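Local structure of chitin elicitor-binding protein (Oryza sativa subsp. japonica, 5JCD) at residues S9-K14 against C134-E139; Y19-A24 against A56-N61; Y85-Q90 against Q126-P131. The protein binds chitin oligosaccharides and takes part in perceiving this fungal elicitor and passing on its signal for the rice defence response. All coordinates share one frame; numbering follows the deposited sequence.

Contact 1: S9-K14 against C134-E139; sequences SGTTCK and CSCDKE
Cys13, on the second residue of strand 12-20, faces Cys136 in the segment 134-139 with the two CA atoms 5.8 Å apart, and the backbones run past one another with no direct hydrogen bond between them. The link is covalent. SG of Cys13 and SG of Cys136 form a disulfide of 2.0 Å with a left-handed twist, its C-S-S-C torsion being -94°. Each half comes from a different rotamer. SG of Cys13 sits between its own N and carbonyl carbon (chi1 63°), whereas SG of Cys136 lies anti to its carbonyl carbon (chi1 -54°). Beside the bridge the methyl CG2 of Thr11 rests on CB of Cys136 at 4.0 Å, while the Thr11 hydroxyl is hydrogen-bonded to the carbonyl of Ala8. SG of Cys13 also lies 3.3 Å from the carbonyl O of Ser135.

Cys134 and Cys136 form a CxC pair of the kind found between the LysM domains of plant receptors: the Cys13 bridge joins strand 12-20 to this segment, Cys70-Cys134 joins strand 63-72 to it, and Cys5-Cys72 ties the N-terminal stretch to strand 63-72.

A water links the two backbones, donating to O of Lys14 at 2.5 Å and to O of Ser135 at 3.2 Å. The backbone beyond Ser135 is shaped by an ST turn: N of Asp137 donates to OG of Ser135 over 3.0 Å, and the same hydroxyl is hydrogen-bonded to O of Thr4. The carboxylate of Asp137 forms a salt bridge with Arg174 of helix 168-174 and a hydrogen bond with the backbone N of Ala6.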
# COMPACT_ATOMS: atom_id res chain seq x y z
N SER A 9 -3.52 -4.00 -19.79
CA SER A 9 -4.64 -3.90 -18.89
C SER A 9 -5.16 -5.28 -18.54
O SER A 9 -5.27 -6.15 -19.40
CB SER A 9 -5.75 -3.08 -19.53
OG SER A 9 -6.87 -3.05 -18.68
N GLY A 10 -5.47 -5.48 -17.26
CA GLY A 10 -5.91 -6.78 -16.78
C GLY A 10 -4.76 -7.59 -16.21
O GLY A 10 -4.99 -8.65 -15.63
N THR A 11 -3.53 -7.11 -16.37
CA THR A 11 -2.37 -7.80 -15.80
C THR A 11 -2.51 -7.89 -14.29
O THR A 11 -2.84 -6.92 -13.62
CB THR A 11 -1.04 -7.08 -16.13
OG1 THR A 11 -0.83 -7.10 -17.55
CG2 THR A 11 0.15 -7.74 -15.41
N THR A 12 -2.23 -9.06 -13.77
CA THR A 12 -2.27 -9.29 -12.36
C THR A 12 -0.89 -9.73 -11.87
O THR A 12 -0.26 -10.57 -12.52
CB THR A 12 -3.40 -10.32 -12.05
OG1 THR A 12 -4.53 -9.63 -11.50
CG2 THR A 12 -2.94 -11.44 -11.14
N CYS A 13 -0.45 -9.18 -10.73
CA CYS A 13 0.80 -9.57 -10.06
C CYS A 13 0.67 -9.41 -8.54
O CYS A 13 -0.36 -8.97 -8.04
CB CYS A 13 2.01 -8.76 -10.58
SG CYS A 13 1.97 -6.92 -10.29
N LYS A 14 1.71 -9.80 -7.81
CA LYS A 14 1.77 -9.62 -6.37
C LYS A 14 2.49 -8.30 -5.96
O LYS A 14 3.61 -8.04 -6.39
CB LYS A 14 2.44 -10.84 -5.73
CG LYS A 14 2.13 -10.99 -4.24
CD LYS A 14 2.57 -12.35 -3.68
CE LYS A 14 3.96 -12.33 -3.06
NZ LYS A 14 5.06 -12.73 -3.99
N CYS A 134 -0.11 0.28 -6.52
CA CYS A 134 0.74 -0.82 -6.90
C CYS A 134 1.06 -0.71 -8.37
O CYS A 134 0.60 0.20 -9.06
CB CYS A 134 0.06 -2.17 -6.61
SG CYS A 134 -1.53 -2.47 -7.46
N SER A 135 1.87 -1.65 -8.84
CA SER A 135 2.21 -1.74 -10.25
C SER A 135 2.71 -3.13 -10.52
O SER A 135 3.13 -3.86 -9.60
CB SER A 135 3.30 -0.74 -10.62
OG SER A 135 3.62 -0.83 -12.00
N CYS A 136 2.71 -3.51 -11.79
CA CYS A 136 3.34 -4.75 -12.18
C CYS A 136 4.48 -4.46 -13.18
O CYS A 136 4.97 -5.38 -13.82
CB CYS A 136 2.32 -5.72 -12.78
SG CYS A 136 0.84 -6.07 -11.73
N ASP A 137 4.87 -3.19 -13.32
CA ASP A 137 5.96 -2.81 -14.25
C ASP A 137 7.21 -3.52 -13.79
O ASP A 137 7.42 -3.69 -12.59
CB ASP A 137 6.27 -1.31 -14.21
CG ASP A 137 5.22 -0.45 -14.89
OD1 ASP A 137 4.52 -0.94 -15.80
OD2 ASP A 137 5.08 0.72 -14.49
N LYS A 138 8.03 -3.93 -14.75
CA LYS A 138 9.37 -4.41 -14.47
C LYS A 138 10.30 -3.22 -14.18
O LYS A 138 9.97 -2.06 -14.48
CB LYS A 138 9.90 -5.20 -15.67
CG LYS A 138 9.23 -6.58 -15.81
CD LYS A 138 9.58 -7.27 -17.12
CE LYS A 138 8.75 -8.56 -17.29
NZ LYS A 138 9.52 -9.83 -17.12
N GLU A 139 11.43 -3.49 -13.55
CA GLU A 139 12.43 -2.46 -13.33
C GLU A 139 13.66 -2.73 -14.20
O GLU A 139 14.46 -3.63 -13.92
CB GLU A 139 12.81 -2.38 -11.85
CG GLU A 139 13.71 -1.19 -11.50
CD GLU A 139 13.13 0.13 -12.01
OE1 GLU A 139 13.92 1.04 -12.34
OE2 GLU A 139 11.89 0.25 -12.07
O HOH W 1 4.37 -5.97 -7.59

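Contact 2: Y19-A24 against A56-N61; sequences YTSPNA and APVAAN. With NAG (2-acetamido-2-deoxy-beta-D-glucopyranose), chain E.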
# COMPACT_ATOMS: atom_id res chain seq x y z
N TYR A 19 2.60 -1.49 5.97
CA TYR A 19 1.50 -0.88 6.74
C TYR A 19 1.94 -0.47 8.13
O TYR A 19 2.53 -1.27 8.85
CB TYR A 19 0.31 -1.84 6.82
CG TYR A 19 -0.91 -1.29 7.51
CD1 TYR A 19 -1.59 -0.19 6.98
CD2 TYR A 19 -1.43 -1.89 8.66
CE1 TYR A 19 -2.73 0.31 7.58
CE2 TYR A 19 -2.57 -1.39 9.27
CZ TYR A 19 -3.21 -0.28 8.71
OH TYR A 19 -4.33 0.24 9.29
N THR A 20 1.63 0.77 8.50
CA THR A 20 1.88 1.24 9.86
C THR A 20 0.58 1.10 10.61
O THR A 20 -0.41 1.75 10.27
CB THR A 20 2.33 2.72 9.91
OG1 THR A 20 3.56 2.87 9.20
CG2 THR A 20 2.52 3.16 11.37
N SER A 21 0.57 0.22 11.59
CA SER A 21 -0.67 -0.08 12.32
C SER A 21 -1.05 1.06 13.29
O SER A 21 -0.31 1.33 14.23
CB SER A 21 -0.52 -1.40 13.08
OG SER A 21 -1.71 -1.75 13.75
N PRO A 22 -2.21 1.70 13.07
CA PRO A 22 -2.59 2.82 13.93
C PRO A 22 -2.73 2.37 15.39
O PRO A 22 -2.38 3.12 16.30
CB PRO A 22 -3.95 3.26 13.37
CG PRO A 22 -3.96 2.75 11.93
CD PRO A 22 -3.21 1.44 12.01
N ASN A 23 -3.16 1.13 15.60
CA ASN A 23 -3.33 0.63 16.96
C ASN A 23 -2.67 -0.71 17.16
O ASN A 23 -2.16 -1.30 16.21
CB ASN A 23 -4.81 0.48 17.30
CG ASN A 23 -5.54 1.79 17.23
OD1 ASN A 23 -4.94 2.84 17.46
ND2 ASN A 23 -6.83 1.74 16.92
N ALA A 24 -2.68 -1.18 18.41
CA ALA A 24 -2.25 -2.53 18.74
C ALA A 24 -3.29 -3.44 18.14
O ALA A 24 -4.49 -3.18 18.25
CB ALA A 24 -2.18 -2.72 20.27
N ALA A 56 -0.84 -13.33 16.99
CA ALA A 56 0.49 -12.73 17.08
C ALA A 56 0.37 -11.19 17.02
O ALA A 56 -0.25 -10.64 16.11
CB ALA A 56 1.37 -13.24 15.98
N PRO A 57 0.99 -10.52 17.99
CA PRO A 57 0.69 -9.10 18.21
C PRO A 57 1.41 -8.17 17.24
O PRO A 57 2.55 -8.39 16.86
CB PRO A 57 1.18 -8.87 19.65
CG PRO A 57 2.36 -9.78 19.75
CD PRO A 57 1.99 -11.02 18.95
N VAL A 58 0.71 -7.12 16.83
CA VAL A 58 1.34 -6.01 16.14
C VAL A 58 1.13 -4.79 17.00
O VAL A 58 -0.00 -4.39 17.27
CB VAL A 58 0.73 -5.77 14.75
CG1 VAL A 58 1.43 -4.62 14.06
CG2 VAL A 58 0.78 -7.04 13.91
N ALA A 59 2.23 -4.20 17.44
CA ALA A 59 2.16 -3.05 18.33
C ALA A 59 1.67 -1.84 17.57
O ALA A 59 1.83 -1.74 16.35
CB ALA A 59 3.51 -2.78 18.95
N ALA A 60 1.07 -0.91 18.30
CA ALA A 60 0.73 0.39 17.76
C ALA A 60 1.97 1.05 17.16
O ALA A 60 3.05 0.97 17.74
CB ALA A 60 0.18 1.26 18.87
N ASN A 61 1.79 1.66 15.98
CA ASN A 61 2.79 2.41 15.24
C ASN A 61 3.85 1.57 14.53
O ASN A 61 4.64 2.10 13.77
CB ASN A 61 3.50 3.44 16.13
CG ASN A 61 2.54 4.31 16.88
OD1 ASN A 61 1.91 5.20 16.29
ND2 ASN A 61 2.38 4.05 18.19
C1 NAG E . 1.59 5.01 18.92
C2 NAG E . 2.16 6.42 19.06
C3 NAG E . 1.26 7.36 19.86
C4 NAG E . -0.20 7.27 19.41
C5 NAG E . -0.64 5.82 19.29
C6 NAG E . -2.01 5.76 18.64
C7 NAG E . 4.57 6.40 18.90
C8 NAG E . 5.85 6.13 19.62
N2 NAG E . 3.48 6.36 19.65
O3 NAG E . 1.72 8.66 19.59
O4 NAG E . -1.07 7.98 20.29
O5 NAG E . 0.25 5.05 18.50
O6 NAG E . -2.51 4.45 18.69
O7 NAG E . 4.55 6.65 17.69
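N of Asn61 donates to O of Ser21 over 2.8 Å, moderately bent at the hydrogen (155°), though nearly in line with the C=O. It is the one direct hydrogen bond between the two segments. Nearby, CG2 of Thr20 lies 3.4 Å from O of Asn61, and CB of Ser21 meets the CG1 branch of Val58 at 3.9 Å. Farther along, CA of Ala24 points its hydrogen at O of Val58 in a CA-H...O contact of 3.3 Å.

The sugar spans the same two segments. This N-acetylglucosamine is an N-linked glycan residue, its C1 joined to ND2 of Asn61, and its O6 reaches back to donate to O of Pro22 over 2.7 Å. CB of Ala60 sits 3.8 Å from the ring oxygen O5. The glycan is thus attached to one segment through Asn61 and hydrogen-bonded to the other through O of Pro22; Pro22 and the neighbouring Asn23 are chitin-binding residues.

Strand 12-20 ends at Thr20 and pairs antiparallel with strand 63-72, which begins soon after Asn61; helices 27-34 and 39-45 come between them in the chain. Leaving aside the short pair 25-26 and 57-58, this strand-helix-helix-strand order is consistent with a LysM fold, and the contact lies where one strand leaves the sheet and the other enters it.

What shapes the turn is Ser21: with OG anti to its backbone N (chi1 -178°), the hydroxyl donates to O of Asn23 over 2.5 Å, in the plane of that carbonyl, bracing the bend around Pro22. Val58 also touches Tyr27 and Leu30 of helix 27-34, and its backbone pairs with Thr25. Backbone bonds from Ser21 to Ser62 and from Tyr19 to Val64 continue the pairing with the start of strand 63-72.

Contact 3: Y85-Q90 against Q126-P131; sequences YVVQPQ and QTLWIP
Tyr85 and Leu128 form a hydrogen-bonded antiparallel pair with side chains on one face of the sheet, while Val86 and Thr127, the neighbouring non-hydrogen-bonded pair, occupy the other. On that second face CG1 of Val86 meets CG2 of Thr127 at 3.7 Å, the two branches crossing obliquely. On the first, CG of Tyr85 is anti to its backbone N (chi1 -175°), and CD2 of its ring lies 4.4 Å from CD1 of Leu128. CB of Tyr85 rests 3.8 Å from CG1 of Ile130; the hydroxyl at the far end hydrogen-bonds to OD2 of Asp91. Val87 slants across Leu128, with CG2 touching CD1 at 3.6 Å. Leu128 also touches Leu93 and Ile96 of helix 93-100.

The backbones are gripped at three points: N of Tyr85 to O of Leu128 and N of Leu128 to O of Tyr85, both 2.6 Å, then N of Val87 to O of Gln126 at 2.9 Å. Helices 93-100 and 107-113 lie between the two strands in the chain, which makes this the two-stranded sheet of a βααβ LysM domain, with Thr127 in its chitin-binding site and Pro89 and Gln90 probably there too.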
# COMPACT_ATOMS: atom_id res chain seq x y z
N TYR A 85 -13.73 -1.46 2.60
CA TYR A 85 -13.94 -0.72 3.85
C TYR A 85 -15.40 -0.32 4.06
O TYR A 85 -16.03 0.31 3.20
CB TYR A 85 -13.04 0.52 3.92
CG TYR A 85 -13.14 1.22 5.25
CD1 TYR A 85 -12.35 0.84 6.32
CD2 TYR A 85 -14.07 2.24 5.44
CE1 TYR A 85 -12.46 1.49 7.54
CE2 TYR A 85 -14.19 2.89 6.65
CZ TYR A 85 -13.38 2.51 7.70
OH TYR A 85 -13.51 3.18 8.91
N VAL A 86 -15.93 -0.68 5.22
CA VAL A 86 -17.29 -0.30 5.61
C VAL A 86 -17.33 1.03 6.39
O VAL A 86 -16.79 1.14 7.49
CB VAL A 86 -17.98 -1.44 6.39
CG1 VAL A 86 -18.22 -2.61 5.47
CG2 VAL A 86 -17.12 -1.89 7.56
N VAL A 87 -17.98 2.02 5.80
CA VAL A 87 -18.08 3.36 6.38
C VAL A 87 -18.72 3.34 7.77
O VAL A 87 -19.72 2.66 8.00
CB VAL A 87 -18.91 4.28 5.50
CG1 VAL A 87 -19.00 5.67 6.11
CG2 VAL A 87 -18.32 4.34 4.12
N GLN A 88 -18.11 4.06 8.70
CA GLN A 88 -18.60 4.13 10.06
C GLN A 88 -19.40 5.41 10.38
O GLN A 88 -19.33 6.37 9.61
CB GLN A 88 -17.44 3.92 11.03
CG GLN A 88 -16.71 2.65 10.71
CD GLN A 88 -17.55 1.40 10.99
OE1 GLN A 88 -18.63 1.23 10.42
NE2 GLN A 88 -17.04 0.53 11.85
N PRO A 89 -20.16 5.39 11.50
CA PRO A 89 -20.98 6.52 11.94
C PRO A 89 -20.38 7.90 11.67
O PRO A 89 -21.05 8.70 11.01
CB PRO A 89 -21.09 6.29 13.44
CG PRO A 89 -21.02 4.80 13.60
CD PRO A 89 -20.36 4.22 12.37
N GLN A 90 -19.17 8.15 12.13
CA GLN A 90 -18.53 9.45 11.94
C GLN A 90 -17.23 9.37 11.12
O GLN A 90 -16.22 9.94 11.50
CB GLN A 90 -18.29 10.16 13.27
CG GLN A 90 -18.38 9.28 14.51
CD GLN A 90 -18.26 10.07 15.81
OE1 GLN A 90 -17.72 11.18 15.82
NE2 GLN A 90 -18.77 9.51 16.90
N GLN A 126 -21.95 1.46 4.31
CA GLN A 126 -21.64 1.34 2.89
C GLN A 126 -20.24 0.71 2.72
O GLN A 126 -19.34 0.94 3.54
CB GLN A 126 -21.65 2.73 2.27
CG GLN A 126 -21.15 2.82 0.83
CD GLN A 126 -21.09 4.25 0.35
OE1 GLN A 126 -21.32 5.18 1.11
NE2 GLN A 126 -20.80 4.42 -0.93
N THR A 127 -20.06 -0.11 1.69
CA THR A 127 -18.76 -0.70 1.42
C THR A 127 -17.98 0.11 0.38
O THR A 127 -18.51 0.47 -0.68
CB THR A 127 -18.87 -2.13 0.90
OG1 THR A 127 -19.73 -2.14 -0.24
CG2 THR A 127 -19.40 -3.08 1.97
N LEU A 128 -16.73 0.40 0.70
CA LEU A 128 -15.85 1.15 -0.19
C LEU A 128 -14.67 0.27 -0.62
O LEU A 128 -14.08 -0.44 0.20
CB LEU A 128 -15.31 2.40 0.52
CG LEU A 128 -16.25 3.48 1.07
CD1 LEU A 128 -15.48 4.46 1.93
CD2 LEU A 128 -16.93 4.20 -0.08
N TRP A 129 -14.36 0.30 -1.91
CA TRP A 129 -13.14 -0.33 -2.41
C TRP A 129 -11.98 0.63 -2.20
O TRP A 129 -12.00 1.73 -2.74
CB TRP A 129 -13.26 -0.65 -3.91
CG TRP A 129 -11.95 -1.06 -4.55
CD1 TRP A 129 -10.95 -1.81 -3.97
CD2 TRP A 129 -11.49 -0.73 -5.87
NE1 TRP A 129 -9.91 -1.97 -4.86
CE2 TRP A 129 -10.21 -1.32 -6.03
CE3 TRP A 129 -12.04 0.00 -6.94
CZ2 TRP A 129 -9.46 -1.20 -7.21
CZ3 TRP A 129 -11.29 0.12 -8.12
CH2 TRP A 129 -10.01 -0.48 -8.24
N ILE A 130 -10.97 0.21 -1.46
CA ILE A 130 -9.79 1.03 -1.26
C ILE A 130 -8.70 0.62 -2.27
O ILE A 130 -8.13 -0.46 -2.18
CB ILE A 130 -9.25 0.87 0.18
CG1 ILE A 130 -10.37 1.10 1.21
CG2 ILE A 130 -8.06 1.78 0.43
CD1 ILE A 130 -11.01 2.49 1.16
N PRO A 131 -8.39 1.50 -3.24
CA PRO A 131 -7.39 1.16 -4.26
C PRO A 131 -5.95 1.40 -3.82
O PRO A 131 -5.34 2.37 -4.26
CB PRO A 131 -7.73 2.14 -5.38
CG PRO A 131 -8.22 3.37 -4.64
CD PRO A 131 -8.95 2.84 -3.43

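How the contacts relate
Contacts 2 and 3 follow one another along the chain, and both lie within the long loop closed by the disulfide of contact 1. Contacts 1 and 2 share strand 12-20 but sit on opposite sides of the chain's centre, their own centres 28 Å apart. Contact 1 adjoins contact 3 in sequence, as Pro131 is followed closely by Cys134, yet their centres are 25 Å apart and contact 1 is remote from the sugar-binding residues. Chitin-site residues occur in both other contacts: Pro22 and Asn23 in contact 2, which also carries the N-linked N-acetylglucosamine on Asn61, and Thr127 in contact 3. Those two contacts do not touch, being about 8 Å apart at their nearest atoms.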